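Local coordinates for periplasmic protein (Legionella pneumophila subsp. pneumophila, PDB 4FGQ) that probably cleaves proteins in the periplasm as a calcium-dependent, transglutaminase-like cysteine protease, at residues Thr29-Leu34 / Ser52-Phe57; Asp70-Pro75 / Phe89-Tyr94; Arg108-Ala113 / Val123-Pro128; Ile136-Glu141 / Ser148-Leu153. One frame throughout, in Å; residues are numbered along the deposited sequence.

Contact 1. Residues Thr29-Leu34 / Ser52-Phe57; sequences TAWGNL and SFFNQF
Leu34 lays its CD2 methyl over one face of the Phe53 ring, 4.0 Å from the ring centroid and 29° off the normal, in a CH-pi contact that joins helix 22-38 to helix 43-55. The tight, inward part of the interface is aromatic. Phe54 directs its CZ edge at the five-membered ring of Trp31 in an offset edge-to-face pair, with centroids 5.4 Å apart and planes turned by 77°; Phe54 CZ comes within 3.6 Å of Trp31 CD1. The indole reaches this place because its CG is anti to the backbone N (chi1 -176°). Phe53 and Phe54 also support each other, Phe53 CD2 standing 3.6 Å above the centre of the Phe54 ring.

Toward solvent the packing thins. Ala30 merely meets the rim of Phe53, its CB lying 3.9 Å from CZ and close to the plane of that ring, and Leu34 and Phe53 are both partly exposed. The face of Phe53 opposite Leu34 carries the amide of Gln56, whose NE2 donates to Phe53 O at 3.1 Å. On the inner side, Trp31 and Phe54 reach helices 75-81 and 86-100, and Trp31 NE1 bonds to Thr96 OG1. With no hydrogen bond between the two segments, their association rests on shape and dispersion, while the indole N-H is satisfied by a third helix.

Contact 2. Residues Asp70-Pro75 / Phe89-Tyr94; sequences DYWKSP and FAIIKY
Pro75 and Trp72 pack against Ile91 and Ile92 in a buried, apolar contact between the approach to helix 75-81 and the central helix 86-100. Backbones come close at the proline, where the CA atoms of Pro75 and Ile92 are 4.8 Å apart. The CD1 methyl of Ile92 lies against Pro75, 3.9 Å from its CB and 3.5 Å from its carbonyl O; CG1 of Ile92 is anti to the backbone N (chi1 -172°), which carries the branch toward the proline. Ile91 serves the preceding residues: its CG2 touches Lys73 O at 3.8 Å, and its CD1 reaches Trp72 CE3 at 4.0 Å, the two side chains crossing at about a right angle. Trp72 also packs on Trp185 and Leu188 of helix 183-192 and on Met122, whereas Lys73 sends its amine to Asp81 and Glu60. Ser74 N-caps helix 75-81 and its N bonds to Glu77 OE1, consistent with a capping box, directly after a loop holding Tyr71, a calcium-binding residue, although no calcium is bound in this model.

Contact 3. Residues Arg108-Ala113 / Val123-Pro128; sequences RITYAA and VLSFYP
Thr110 and Val123 form a hydrogen-bonded antiparallel pair, as do Arg108 and Ser125, with Ile109 and Leu124 as the non-hydrogen-bonded pair between them. The backbone bonds are nearly straight: Thr110 N reaches Val123 O at 2.8 Å, and Arg108 N reaches Ser125 O at 2.9 Å, each returned by a bond in the other direction. Over 108-113 and 123-126 the strand directions are 129° apart, well short of 180°, a marked twist.

On the face bearing Arg108, Thr110, Val123 and Ser125, two hydroxyls meet, at 2.8 Å between Thr110 OG1 and Ser125 OG. Water extends this link, one molecule joining Thr110 OG1 to Tyr127 OH and a second joining that phenol to Arg108 NH1, which donates to this second water over 2.9 Å.

Aromatic and apolar contacts complete the interface. The extended chain of Arg108 crosses Tyr127 at about a right angle, its CD 4.0 Å from CE1; the cation-pi contact is long and at most weakly attractive, with CZ of Arg108 5.3 Å from the centroid of Tyr127. Arg108 also makes a cation-pi contact with Trp165. On the other face Ile109 CG1 touches Leu124 CD1 at 4.0 Å, and both residues rest on helix 86-100. This is a beta hairpin in the middle of an antiparallel sheet packed on a central helix, as in transglutaminase-like cysteine proteinases.

Contact 4. Residues Ile136-Glu141 / Ser148-Leu153; sequences ILDSLE and SARPDL
The Arg150 guanidinium and the Asp138 carboxylate lie almost in one plane, 8° apart, at the centre of a salt-bridge network beside the edge of the antiparallel sheet. One guanidinium face carries Leu153 CD1, 3.5 Å above the plane near its rim. At the edges sit two carboxylates and two waters. Arg150 grips Asp138 end-on, NH1 and NH2 both reaching OD2, at 2.9 and 3.1 Å; NH1 meets the anti lone pair, while NH2 comes nearly along the C-O bond. It takes Asp152 side-on, NE to OD1 at 3.0 Å and NH2 to OD2 at 2.8 Å, by syn lone pairs. Bends at chi2 and chi3 fold the arginine back to do this.

The other oxygen of Asp138 accepts from Leu140 N, closing an Asx turn, and from His121 NE2, a pairing consistent with the Cys-His-Asp triad of this family. Arg150 thus appears to position Asp138 from a second shell. Ile136 CG2 touches Leu153 CD1 at 4.0 Å, and a water bridges Ile136 O to Arg150 NH1.

In the fold
From the N terminus, contact 1 closes the helical hairpin of helices 22-38 and 43-55, contact 2 closes the connection through helix 75-81 that carries calcium-binding residues, contact 3 closes the hairpin of strands 107-114 and 119-126, and contact 4 closes the excursion through strand 145-146. The four follow one another in series; none nests or crosses. Space brings them together around helix 86-100. Phe54 of contact 1 packs on Ile92 of contact 2, whose helix in turn meets Leu124 and Ile109 of contact 3. A probable hydrogen bond from Leu137 N to Leu124 O links the strands of contacts 3 and 4, and Asn55 ND2 probably hydrogen-bonds Asp138 O, tying the helical half back to the sheet.

Contact 1. Residues Thr29-Leu34 / Ser52-Phe57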
loop_
_atom_site.group_PDB
_atom_site.type_symbol
_atom_site.label_atom_id
_atom_site.label_comp_id
_atom_site.label_asym_id
_atom_site.label_seq_id
_atom_site.Cartn_x
_atom_site.Cartn_y
_atom_site.Cartn_z
ATOM N N THR A 29 17.802 0.708 -0.269
ATOM C CA THR A 29 18.442 0.884 1.034
ATOM C C THR A 29 17.579 1.720 1.969
ATOM O O THR A 29 17.460 1.420 3.164
ATOM C CB THR A 29 19.829 1.525 0.885
ATOM O OG1 THR A 29 20.680 0.629 0.154
ATOM C CG2 THR A 29 20.445 1.805 2.251
ATOM N N ALA A 30 16.954 2.756 1.419
ATOM C CA ALA A 30 16.080 3.623 2.201
ATOM C C ALA A 30 14.839 2.894 2.707
ATOM O O ALA A 30 14.395 3.122 3.834
ATOM C CB ALA A 30 15.688 4.843 1.378
ATOM N N TRP A 31 14.289 2.022 1.868
ATOM C CA TRP A 31 13.130 1.203 2.219
ATOM C C TRP A 31 13.497 0.254 3.365
ATOM O O TRP A 31 12.745 0.116 4.338
ATOM C CB TRP A 31 12.700 0.414 0.985
ATOM C CG TRP A 31 11.472 -0.414 1.126
ATOM C CD1 TRP A 31 10.446 -0.248 2.014
ATOM C CD2 TRP A 31 11.135 -1.548 0.324
ATOM N NE1 TRP A 31 9.489 -1.229 1.815
ATOM C CE2 TRP A 31 9.892 -2.031 0.786
ATOM C CE3 TRP A 31 11.771 -2.205 -0.736
ATOM C CZ2 TRP A 31 9.274 -3.144 0.214
ATOM C CZ3 TRP A 31 11.150 -3.310 -1.297
ATOM C CH2 TRP A 31 9.920 -3.765 -0.823
ATOM N N GLY A 32 14.643 -0.402 3.239
ATOM C CA GLY A 32 15.121 -1.295 4.284
ATOM C C GLY A 32 15.375 -0.548 5.583
ATOM O O GLY A 32 15.012 -1.029 6.660
ATOM N N ASN A 33 16.005 0.625 5.491
ATOM C CA ASN A 33 16.263 1.425 6.686
ATOM C C ASN A 33 14.954 1.876 7.340
ATOM O O ASN A 33 14.852 1.903 8.569
ATOM C CB ASN A 33 17.167 2.624 6.377
ATOM C CG ASN A 33 18.594 2.212 6.039
ATOM O OD1 ASN A 33 19.020 1.095 6.336
ATOM N ND2 ASN A 33 19.346 3.125 5.428
ATOM N N LEU A 34 13.952 2.210 6.522
ATOM C CA LEU A 34 12.629 2.581 7.030
ATOM C C LEU A 34 12.044 1.453 7.864
ATOM O O LEU A 34 11.595 1.667 9.006
ATOM C CB LEU A 34 11.677 2.905 5.866
ATOM C CG LEU A 34 10.206 3.157 6.222
ATOM C CD1 LEU A 34 10.034 4.548 6.785
ATOM C CD2 LEU A 34 9.309 2.962 5.007
ATOM N N SER A 52 4.038 8.638 4.783
ATOM C CA SER A 52 4.794 9.788 4.275
ATOM C C SER A 52 6.002 9.379 3.429
ATOM O O SER A 52 6.340 10.055 2.439
ATOM C CB SER A 52 5.194 10.730 5.420
ATOM O OG SER A 52 6.129 10.131 6.314
ATOM N N PHE A 53 6.646 8.269 3.796
ATOM C CA PHE A 53 7.784 7.777 3.020
ATOM C C PHE A 53 7.346 7.482 1.600
ATOM O O PHE A 53 7.970 7.938 0.644
ATOM C CB PHE A 53 8.382 6.500 3.635
ATOM C CG PHE A 53 9.584 5.973 2.877
ATOM C CD1 PHE A 53 10.840 6.503 3.092
ATOM C CD2 PHE A 53 9.444 4.943 1.958
ATOM C CE1 PHE A 53 11.947 6.017 2.390
ATOM C CE2 PHE A 53 10.537 4.460 1.254
ATOM C CZ PHE A 53 11.790 4.995 1.470
ATOM N N PHE A 54 6.278 6.708 1.458
ATOM C CA PHE A 54 5.863 6.335 0.107
ATOM C C PHE A 54 5.158 7.445 -0.639
ATOM O O PHE A 54 5.178 7.458 -1.866
ATOM C CB PHE A 54 5.071 5.023 0.127
ATOM C CG PHE A 54 5.953 3.846 0.382
ATOM C CD1 PHE A 54 6.951 3.534 -0.523
ATOM C CD2 PHE A 54 5.868 3.123 1.562
ATOM C CE1 PHE A 54 7.821 2.482 -0.298
ATOM C CE2 PHE A 54 6.740 2.056 1.792
ATOM C CZ PHE A 54 7.714 1.740 0.857
ATOM N N ASN A 55 4.577 8.405 0.080
ATOM C CA ASN A 55 3.847 9.469 -0.617
ATOM C C ASN A 55 4.729 10.412 -1.418
ATOM O O ASN A 55 4.219 11.179 -2.238
ATOM C CB ASN A 55 2.923 10.246 0.321
ATOM C CG ASN A 55 1.603 9.549 0.517
ATOM O OD1 ASN A 55 1.259 8.644 -0.250
ATOM N ND2 ASN A 55 0.856 9.945 1.545
ATOM N N GLN A 56 6.039 10.324 -1.198
ATOM C CA GLN A 56 7.046 11.117 -1.917
ATOM C C GLN A 56 7.380 10.558 -3.303
ATOM O O GLN A 56 8.087 11.207 -4.059
ATOM C CB GLN A 56 8.374 11.141 -1.127
ATOM C CG GLN A 56 9.210 9.851 -1.366
ATOM C CD GLN A 56 10.598 9.871 -0.796
ATOM O OE1 GLN A 56 11.446 10.667 -1.212
ATOM N NE2 GLN A 56 10.861 8.967 0.140
ATOM N N PHE A 57 6.934 9.342 -3.620
ATOM C CA PHE A 57 7.304 8.698 -4.891
ATOM C C PHE A 57 6.472 9.233 -6.073
ATOM O O PHE A 57 5.531 10.002 -5.881
ATOM C CB PHE A 57 7.133 7.166 -4.786
ATOM C CG PHE A 57 8.229 6.457 -4.015
ATOM C CD1 PHE A 57 8.418 6.678 -2.668
ATOM C CD2 PHE A 57 9.023 5.510 -4.643
ATOM C CE1 PHE A 57 9.428 6.018 -1.967
ATOM C CE2 PHE A 57 10.020 4.840 -3.953
ATOM C CZ PHE A 57 10.218 5.096 -2.605
#

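Contact 2. Residues Asp70-Pro75 / Phe89-Tyr94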
loop_
_atom_site.group_PDB
_atom_site.type_symbol
_atom_site.label_atom_id
_atom_site.label_comp_id
_atom_site.label_asym_id
_atom_site.label_seq_id
_atom_site.Cartn_x
_atom_site.Cartn_y
_atom_site.Cartn_z
ATOM N N ASP A 70 -4.060 -1.055 -15.454
ATOM C CA ASP A 70 -4.568 -2.404 -15.207
ATOM C C ASP A 70 -3.591 -3.281 -14.423
ATOM O O ASP A 70 -4.007 -4.157 -13.670
ATOM C CB ASP A 70 -4.936 -3.108 -16.509
ATOM C CG ASP A 70 -6.231 -2.602 -17.096
ATOM O OD1 ASP A 70 -6.904 -1.751 -16.474
ATOM O OD2 ASP A 70 -6.587 -3.078 -18.182
ATOM N N TYR A 71 -2.295 -3.051 -14.608
ATOM C CA TYR A 71 -1.272 -3.880 -13.971
ATOM C C TYR A 71 -1.022 -3.452 -12.528
ATOM O O TYR A 71 -0.828 -2.263 -12.254
ATOM C CB TYR A 71 0.031 -3.785 -14.766
ATOM C CG TYR A 71 1.134 -4.705 -14.287
ATOM C CD1 TYR A 71 2.170 -4.230 -13.495
ATOM C CD2 TYR A 71 1.146 -6.044 -14.649
ATOM C CE1 TYR A 71 3.184 -5.070 -13.067
ATOM C CE2 TYR A 71 2.156 -6.888 -14.228
ATOM C CZ TYR A 71 3.169 -6.396 -13.437
ATOM O OH TYR A 71 4.170 -7.240 -13.020
ATOM N N TRP A 72 -1.024 -4.419 -11.609
ATOM C CA TRP A 72 -0.728 -4.145 -10.200
ATOM C C TRP A 72 0.734 -4.456 -9.907
ATOM O O TRP A 72 1.187 -5.578 -10.145
ATOM C CB TRP A 72 -1.596 -5.004 -9.274
ATOM C CG TRP A 72 -3.053 -4.639 -9.247
ATOM C CD1 TRP A 72 -3.733 -3.876 -10.154
ATOM C CD2 TRP A 72 -4.010 -5.028 -8.251
ATOM N NE1 TRP A 72 -5.058 -3.770 -9.784
ATOM C CE2 TRP A 72 -5.249 -4.462 -8.615
ATOM C CE3 TRP A 72 -3.939 -5.802 -7.088
ATOM C CZ2 TRP A 72 -6.411 -4.656 -7.858
ATOM C CZ3 TRP A 72 -5.090 -5.984 -6.337
ATOM C CH2 TRP A 72 -6.306 -5.416 -6.726
ATOM N N LYS A 73 1.470 -3.478 -9.381
ATOM C CA LYS A 73 2.898 -3.649 -9.112
ATOM C C LYS A 73 3.177 -4.255 -7.744
ATOM O O LYS A 73 2.590 -3.837 -6.746
ATOM C CB LYS A 73 3.617 -2.296 -9.163
ATOM C CG LYS A 73 3.521 -1.565 -10.489
ATOM C CD LYS A 73 4.432 -0.322 -10.462
ATOM C CE LYS A 73 4.183 0.583 -11.652
ATOM N NZ LYS A 73 5.204 1.677 -11.733
ATOM N N SER A 74 4.091 -5.223 -7.698
ATOM C CA SER A 74 4.633 -5.685 -6.416
ATOM C C SER A 74 5.461 -4.572 -5.816
ATOM O O SER A 74 5.880 -3.671 -6.541
ATOM C CB SER A 74 5.516 -6.921 -6.624
ATOM O OG SER A 74 6.719 -6.586 -7.279
ATOM N N PRO A 75 5.703 -4.626 -4.494
ATOM C CA PRO A 75 6.561 -3.640 -3.828
ATOM C C PRO A 75 7.916 -3.461 -4.520
ATOM O O PRO A 75 8.355 -2.331 -4.712
ATOM C CB PRO A 75 6.749 -4.242 -2.434
ATOM C CG PRO A 75 5.434 -4.957 -2.187
ATOM C CD PRO A 75 5.031 -5.514 -3.524
ATOM N N PHE A 89 0.653 2.384 -4.693
ATOM C CA PHE A 89 1.029 3.042 -3.434
ATOM C C PHE A 89 0.422 2.302 -2.249
ATOM O O PHE A 89 1.085 2.070 -1.230
ATOM C CB PHE A 89 0.523 4.492 -3.393
ATOM C CG PHE A 89 1.440 5.500 -4.051
ATOM C CD1 PHE A 89 1.638 5.498 -5.427
ATOM C CD2 PHE A 89 2.043 6.499 -3.297
ATOM C CE1 PHE A 89 2.453 6.436 -6.035
ATOM C CE2 PHE A 89 2.855 7.454 -3.906
ATOM C CZ PHE A 89 3.070 7.411 -5.278
ATOM N N ALA A 90 -0.849 1.933 -2.369
ATOM C CA ALA A 90 -1.527 1.258 -1.264
ATOM C C ALA A 90 -0.914 -0.116 -0.992
ATOM O O ALA A 90 -0.773 -0.531 0.164
ATOM C CB ALA A 90 -3.023 1.136 -1.547
ATOM N N ILE A 91 -0.528 -0.800 -2.062
ATOM C CA ILE A 91 0.066 -2.129 -1.954
ATOM C C ILE A 91 1.417 -2.121 -1.230
ATOM O O ILE A 91 1.638 -2.916 -0.309
ATOM C CB ILE A 91 0.172 -2.801 -3.336
ATOM C CG1 ILE A 91 -1.229 -3.153 -3.855
ATOM C CG2 ILE A 91 1.089 -4.025 -3.262
ATOM C CD1 ILE A 91 -1.270 -3.449 -5.356
ATOM N N ILE A 92 2.315 -1.215 -1.604
ATOM C CA ILE A 92 3.611 -1.180 -0.938
ATOM C C ILE A 92 3.491 -0.691 0.509
ATOM O O ILE A 92 4.208 -1.171 1.392
ATOM C CB ILE A 92 4.712 -0.435 -1.754
ATOM C CG1 ILE A 92 6.072 -0.611 -1.072
ATOM C CG2 ILE A 92 4.374 1.038 -1.923
ATOM C CD1 ILE A 92 7.264 -0.375 -1.995
ATOM N N LYS A 93 2.565 0.231 0.768
ATOM C CA LYS A 93 2.325 0.659 2.145
ATOM C C LYS A 93 1.862 -0.515 2.997
ATOM O O LYS A 93 2.308 -0.678 4.137
ATOM C CB LYS A 93 1.293 1.784 2.195
ATOM C CG LYS A 93 1.829 3.133 1.714
ATOM C CD LYS A 93 0.709 4.167 1.685
ATOM C CE LYS A 93 1.137 5.439 0.942
ATOM N NZ LYS A 93 0.002 6.421 0.909
ATOM N N TYR A 94 0.956 -1.316 2.439
ATOM C CA TYR A 94 0.434 -2.492 3.126
ATOM C C TYR A 94 1.564 -3.457 3.495
ATOM O O TYR A 94 1.734 -3.805 4.663
ATOM C CB TYR A 94 -0.627 -3.204 2.273
ATOM C CG TYR A 94 -0.944 -4.605 2.769
ATOM C CD1 TYR A 94 -1.759 -4.806 3.878
ATOM C CD2 TYR A 94 -0.399 -5.719 2.142
ATOM C CE1 TYR A 94 -2.042 -6.111 4.338
ATOM C CE2 TYR A 94 -0.657 -7.001 2.593
ATOM C CZ TYR A 94 -1.474 -7.193 3.689
ATOM O OH TYR A 94 -1.719 -8.479 4.116
#

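Contact 3. Residues Arg108-Ala113 / Val123-Pro128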
loop_
_atom_site.group_PDB
_atom_site.type_symbol
_atom_site.label_atom_id
_atom_site.label_comp_id
_atom_site.label_asym_id
_atom_site.label_seq_id
_atom_site.Cartn_x
_atom_site.Cartn_y
_atom_site.Cartn_z
ATOM N N ARG A 108 -6.462 -3.234 5.446
ATOM C CA ARG A 108 -7.173 -3.675 4.252
ATOM C C ARG A 108 -6.984 -2.680 3.147
ATOM O O ARG A 108 -7.338 -1.510 3.299
ATOM C CB ARG A 108 -8.663 -3.864 4.543
ATOM C CG ARG A 108 -8.941 -5.000 5.506
ATOM C CD ARG A 108 -10.411 -5.256 5.691
ATOM N NE ARG A 108 -10.630 -6.250 6.743
ATOM C CZ ARG A 108 -11.828 -6.605 7.205
ATOM N NH1 ARG A 108 -12.924 -6.049 6.710
ATOM N NH2 ARG A 108 -11.922 -7.510 8.169
ATOM N N ILE A 109 -6.395 -3.137 2.044
ATOM C CA ILE A 109 -6.275 -2.310 0.860
ATOM C C ILE A 109 -7.691 -2.107 0.330
ATOM O O ILE A 109 -8.440 -3.075 0.155
ATOM C CB ILE A 109 -5.396 -2.995 -0.191
ATOM C CG1 ILE A 109 -3.993 -3.264 0.384
ATOM C CG2 ILE A 109 -5.322 -2.151 -1.463
ATOM C CD1 ILE A 109 -3.164 -4.279 -0.440
ATOM N N THR A 110 -8.076 -0.855 0.080
ATOM C CA THR A 110 -9.483 -0.545 -0.175
ATOM C C THR A 110 -9.699 0.121 -1.521
ATOM O O THR A 110 -9.119 1.167 -1.797
ATOM C CB THR A 110 -10.043 0.399 0.901
ATOM O OG1 THR A 110 -9.911 -0.223 2.182
ATOM C CG2 THR A 110 -11.523 0.697 0.656
ATOM N N TYR A 111 -10.567 -0.477 -2.324
ATOM C CA TYR A 111 -10.954 0.080 -3.615
ATOM C C TYR A 111 -12.222 0.882 -3.379
ATOM O O TYR A 111 -13.235 0.344 -2.913
ATOM C CB TYR A 111 -11.202 -1.071 -4.575
ATOM C CG TYR A 111 -11.626 -0.727 -5.992
ATOM C CD1 TYR A 111 -10.716 -0.775 -7.030
ATOM C CD2 TYR A 111 -12.945 -0.449 -6.293
ATOM C CE1 TYR A 111 -11.103 -0.512 -8.333
ATOM C CE2 TYR A 111 -13.339 -0.186 -7.585
ATOM C CZ TYR A 111 -12.413 -0.215 -8.598
ATOM O OH TYR A 111 -12.808 0.044 -9.895
ATOM N N ALA A 112 -12.163 2.172 -3.687
ATOM C CA ALA A 112 -13.270 3.071 -3.410
ATOM C C ALA A 112 -13.643 3.863 -4.659
ATOM O O ALA A 112 -12.819 4.069 -5.548
ATOM C CB ALA A 112 -12.908 4.022 -2.267
ATOM N N ALA A 113 -14.889 4.303 -4.722
ATOM C CA ALA A 113 -15.284 5.266 -5.741
ATOM C C ALA A 113 -14.934 6.651 -5.187
ATOM O O ALA A 113 -15.310 6.979 -4.058
ATOM C CB ALA A 113 -16.775 5.165 -6.000
ATOM N N VAL A 123 -6.966 3.134 -1.663
ATOM C CA VAL A 123 -6.266 3.630 -0.482
ATOM C C VAL A 123 -5.937 2.440 0.401
ATOM O O VAL A 123 -6.336 1.320 0.092
ATOM C CB VAL A 123 -7.125 4.619 0.325
ATOM C CG1 VAL A 123 -7.446 5.858 -0.531
ATOM C CG2 VAL A 123 -8.410 3.935 0.797
ATOM N N LEU A 124 -5.224 2.680 1.501
ATOM C CA LEU A 124 -5.004 1.634 2.498
ATOM C C LEU A 124 -5.784 2.016 3.745
ATOM O O LEU A 124 -5.631 3.122 4.250
ATOM C CB LEU A 124 -3.514 1.504 2.828
ATOM C CG LEU A 124 -3.163 0.517 3.950
ATOM C CD1 LEU A 124 -3.716 -0.849 3.621
ATOM C CD2 LEU A 124 -1.646 0.455 4.091
ATOM N N SER A 125 -6.652 1.119 4.212
ATOM C CA SER A 125 -7.438 1.375 5.414
ATOM C C SER A 125 -6.848 0.650 6.615
ATOM O O SER A 125 -6.545 -0.541 6.545
ATOM C CB SER A 125 -8.885 0.901 5.212
ATOM O OG SER A 125 -9.543 1.676 4.217
ATOM N N PHE A 126 -6.684 1.368 7.718
ATOM C CA PHE A 126 -6.184 0.766 8.952
ATOM C C PHE A 126 -7.326 0.714 9.944
ATOM O O PHE A 126 -7.959 1.737 10.208
ATOM C CB PHE A 126 -5.039 1.609 9.524
ATOM C CG PHE A 126 -4.718 1.288 10.959
ATOM C CD1 PHE A 126 -3.938 0.189 11.281
ATOM C CD2 PHE A 126 -5.214 2.081 11.992
ATOM C CE1 PHE A 126 -3.654 -0.115 12.604
ATOM C CE2 PHE A 126 -4.924 1.785 13.313
ATOM C CZ PHE A 126 -4.149 0.686 13.622
ATOM N N TYR A 127 -7.601 -0.470 10.489
ATOM C CA TYR A 127 -8.690 -0.635 11.427
ATOM C C TYR A 127 -8.144 -0.845 12.834
ATOM O O TYR A 127 -7.540 -1.889 13.103
ATOM C CB TYR A 127 -9.524 -1.862 11.040
ATOM C CG TYR A 127 -10.360 -1.681 9.792
ATOM C CD1 TYR A 127 -9.793 -1.768 8.530
ATOM C CD2 TYR A 127 -11.720 -1.432 9.885
ATOM C CE1 TYR A 127 -10.568 -1.611 7.385
ATOM C CE2 TYR A 127 -12.497 -1.268 8.746
ATOM C CZ TYR A 127 -11.912 -1.360 7.510
ATOM O OH TYR A 127 -12.697 -1.202 6.388
ATOM N N PRO A 128 -8.358 0.130 13.741
ATOM C CA PRO A 128 -7.972 -0.047 15.151
ATOM C C PRO A 128 -8.557 -1.329 15.756
ATOM O O PRO A 128 -7.864 -2.021 16.501
ATOM C CB PRO A 128 -8.582 1.179 15.838
ATOM C CG PRO A 128 -8.619 2.214 14.767
ATOM C CD PRO A 128 -8.934 1.463 13.490
HETATM O O HOH W 1 -13.440 -3.741 5.037
HETATM O O HOH W 2 -12.093 -0.788 3.818
#

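Contact 4. Residues Ile136-Glu141 / Ser148-Leu153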
loop_
_atom_site.group_PDB
_atom_site.type_symbol
_atom_site.label_atom_id
_atom_site.label_comp_id
_atom_site.label_asym_id
_atom_site.label_seq_id
_atom_site.Cartn_x
_atom_site.Cartn_y
_atom_site.Cartn_z
ATOM N N ILE A 136 -7.637 6.318 6.960
ATOM C CA ILE A 136 -7.346 6.205 5.540
ATOM C C ILE A 136 -5.949 6.720 5.189
ATOM O O ILE A 136 -5.637 7.904 5.379
ATOM C CB ILE A 136 -8.394 6.977 4.698
ATOM C CG1 ILE A 136 -9.821 6.509 5.021
ATOM C CG2 ILE A 136 -8.088 6.816 3.226
ATOM C CD1 ILE A 136 -10.080 5.050 4.703
ATOM N N LEU A 137 -5.110 5.825 4.675
ATOM C CA LEU A 137 -3.769 6.175 4.203
ATOM C C LEU A 137 -3.850 6.324 2.681
ATOM O O LEU A 137 -4.017 5.327 1.950
ATOM C CB LEU A 137 -2.766 5.079 4.568
ATOM C CG LEU A 137 -2.216 5.125 5.999
ATOM C CD1 LEU A 137 -3.284 4.712 7.028
ATOM C CD2 LEU A 137 -0.976 4.234 6.113
ATOM N N ASP A 138 -3.743 7.571 2.217
ATOM C CA ASP A 138 -4.015 7.936 0.831
ATOM C C ASP A 138 -2.738 8.440 0.192
ATOM O O ASP A 138 -1.806 8.840 0.894
ATOM C CB ASP A 138 -5.073 9.049 0.835
ATOM C CG ASP A 138 -5.807 9.189 -0.480
ATOM O OD1 ASP A 138 -5.290 8.741 -1.517
ATOM O OD2 ASP A 138 -6.907 9.781 -0.460
ATOM N N SER A 139 -2.705 8.400 -1.138
ATOM C CA SER A 139 -1.618 8.952 -1.934
ATOM C C SER A 139 -1.934 10.364 -2.454
ATOM O O SER A 139 -1.055 11.042 -2.987
ATOM C CB SER A 139 -1.327 8.024 -3.123
ATOM O OG SER A 139 -2.538 7.598 -3.735
ATOM N N LEU A 140 -3.183 10.793 -2.308
ATOM C CA LEU A 140 -3.601 12.138 -2.725
ATOM C C LEU A 140 -4.072 13.000 -1.550
ATOM O O LEU A 140 -4.835 13.957 -1.720
ATOM C CB LEU A 140 -4.717 12.060 -3.787
ATOM C CG LEU A 140 -4.350 11.396 -5.111
ATOM C CD1 LEU A 140 -5.571 11.374 -6.027
ATOM C CD2 LEU A 140 -3.203 12.138 -5.788
ATOM N N GLU A 141 -3.606 12.654 -0.354
ATOM C CA GLU A 141 -3.894 13.418 0.845
ATOM C C GLU A 141 -2.789 13.016 1.803
ATOM O O GLU A 141 -2.545 11.826 1.988
ATOM C CB GLU A 141 -5.262 13.008 1.404
ATOM C CG GLU A 141 -5.545 13.510 2.810
ATOM C CD GLU A 141 -5.436 15.017 2.917
ATOM O OE1 GLU A 141 -6.257 15.726 2.284
ATOM O OE2 GLU A 141 -4.527 15.493 3.635
ATOM N N SER A 148 -15.096 8.789 8.173
ATOM C CA SER A 148 -16.167 9.794 8.151
ATOM C C SER A 148 -15.651 11.175 7.760
ATOM O O SER A 148 -16.434 12.048 7.382
ATOM C CB SER A 148 -16.884 9.882 9.495
ATOM O OG SER A 148 -15.960 10.221 10.515
ATOM N N ALA A 149 -14.340 11.369 7.859
ATOM C CA ALA A 149 -13.715 12.621 7.425
ATOM C C ALA A 149 -13.273 12.525 5.965
ATOM O O ALA A 149 -12.622 13.434 5.438
ATOM C CB ALA A 149 -12.545 12.980 8.322
ATOM N N ARG A 150 -13.613 11.412 5.320
ATOM C CA ARG A 150 -13.378 11.245 3.881
ATOM C C ARG A 150 -14.676 10.894 3.151
ATOM O O ARG A 150 -14.794 9.820 2.557
ATOM C CB ARG A 150 -12.327 10.151 3.627
ATOM C CG ARG A 150 -10.942 10.426 4.208
ATOM C CD ARG A 150 -10.327 11.688 3.622
ATOM N NE ARG A 150 -10.374 11.648 2.159
ATOM C CZ ARG A 150 -9.397 11.191 1.378
ATOM N NH1 ARG A 150 -8.269 10.724 1.906
ATOM N NH2 ARG A 150 -9.560 11.201 0.054
ATOM N N PRO A 151 -15.667 11.801 3.182
ATOM C CA PRO A 151 -16.935 11.479 2.526
ATOM C C PRO A 151 -16.775 11.422 1.004
ATOM O O PRO A 151 -17.707 11.010 0.316
ATOM C CB PRO A 151 -17.836 12.655 2.921
ATOM C CG PRO A 151 -16.885 13.791 3.114
ATOM C CD PRO A 151 -15.662 13.169 3.736
ATOM N N ASP A 152 -15.613 11.835 0.496
ATOM C CA ASP A 152 -15.347 11.776 -0.938
ATOM C C ASP A 152 -15.036 10.351 -1.399
ATOM O O ASP A 152 -15.028 10.073 -2.599
ATOM C CB ASP A 152 -14.198 12.709 -1.326
ATOM C CG ASP A 152 -12.912 12.411 -0.571
ATOM O OD1 ASP A 152 -12.945 12.305 0.675
ATOM O OD2 ASP A 152 -11.858 12.292 -1.222
ATOM N N LEU A 153 -14.795 9.449 -0.451
ATOM C CA LEU A 153 -14.440 8.067 -0.781
ATOM C C LEU A 153 -15.558 7.115 -0.379
ATOM O O LEU A 153 -15.937 7.060 0.795
ATOM C CB LEU A 153 -13.148 7.653 -0.077
ATOM C CG LEU A 153 -11.873 8.416 -0.425
ATOM C CD1 LEU A 153 -10.712 7.902 0.414
ATOM C CD2 LEU A 153 -11.545 8.319 -1.917
HETATM O O HOH W 3 -6.798 10.350 4.448
HETATM O O HOH W 4 -8.178 10.927 -2.508
#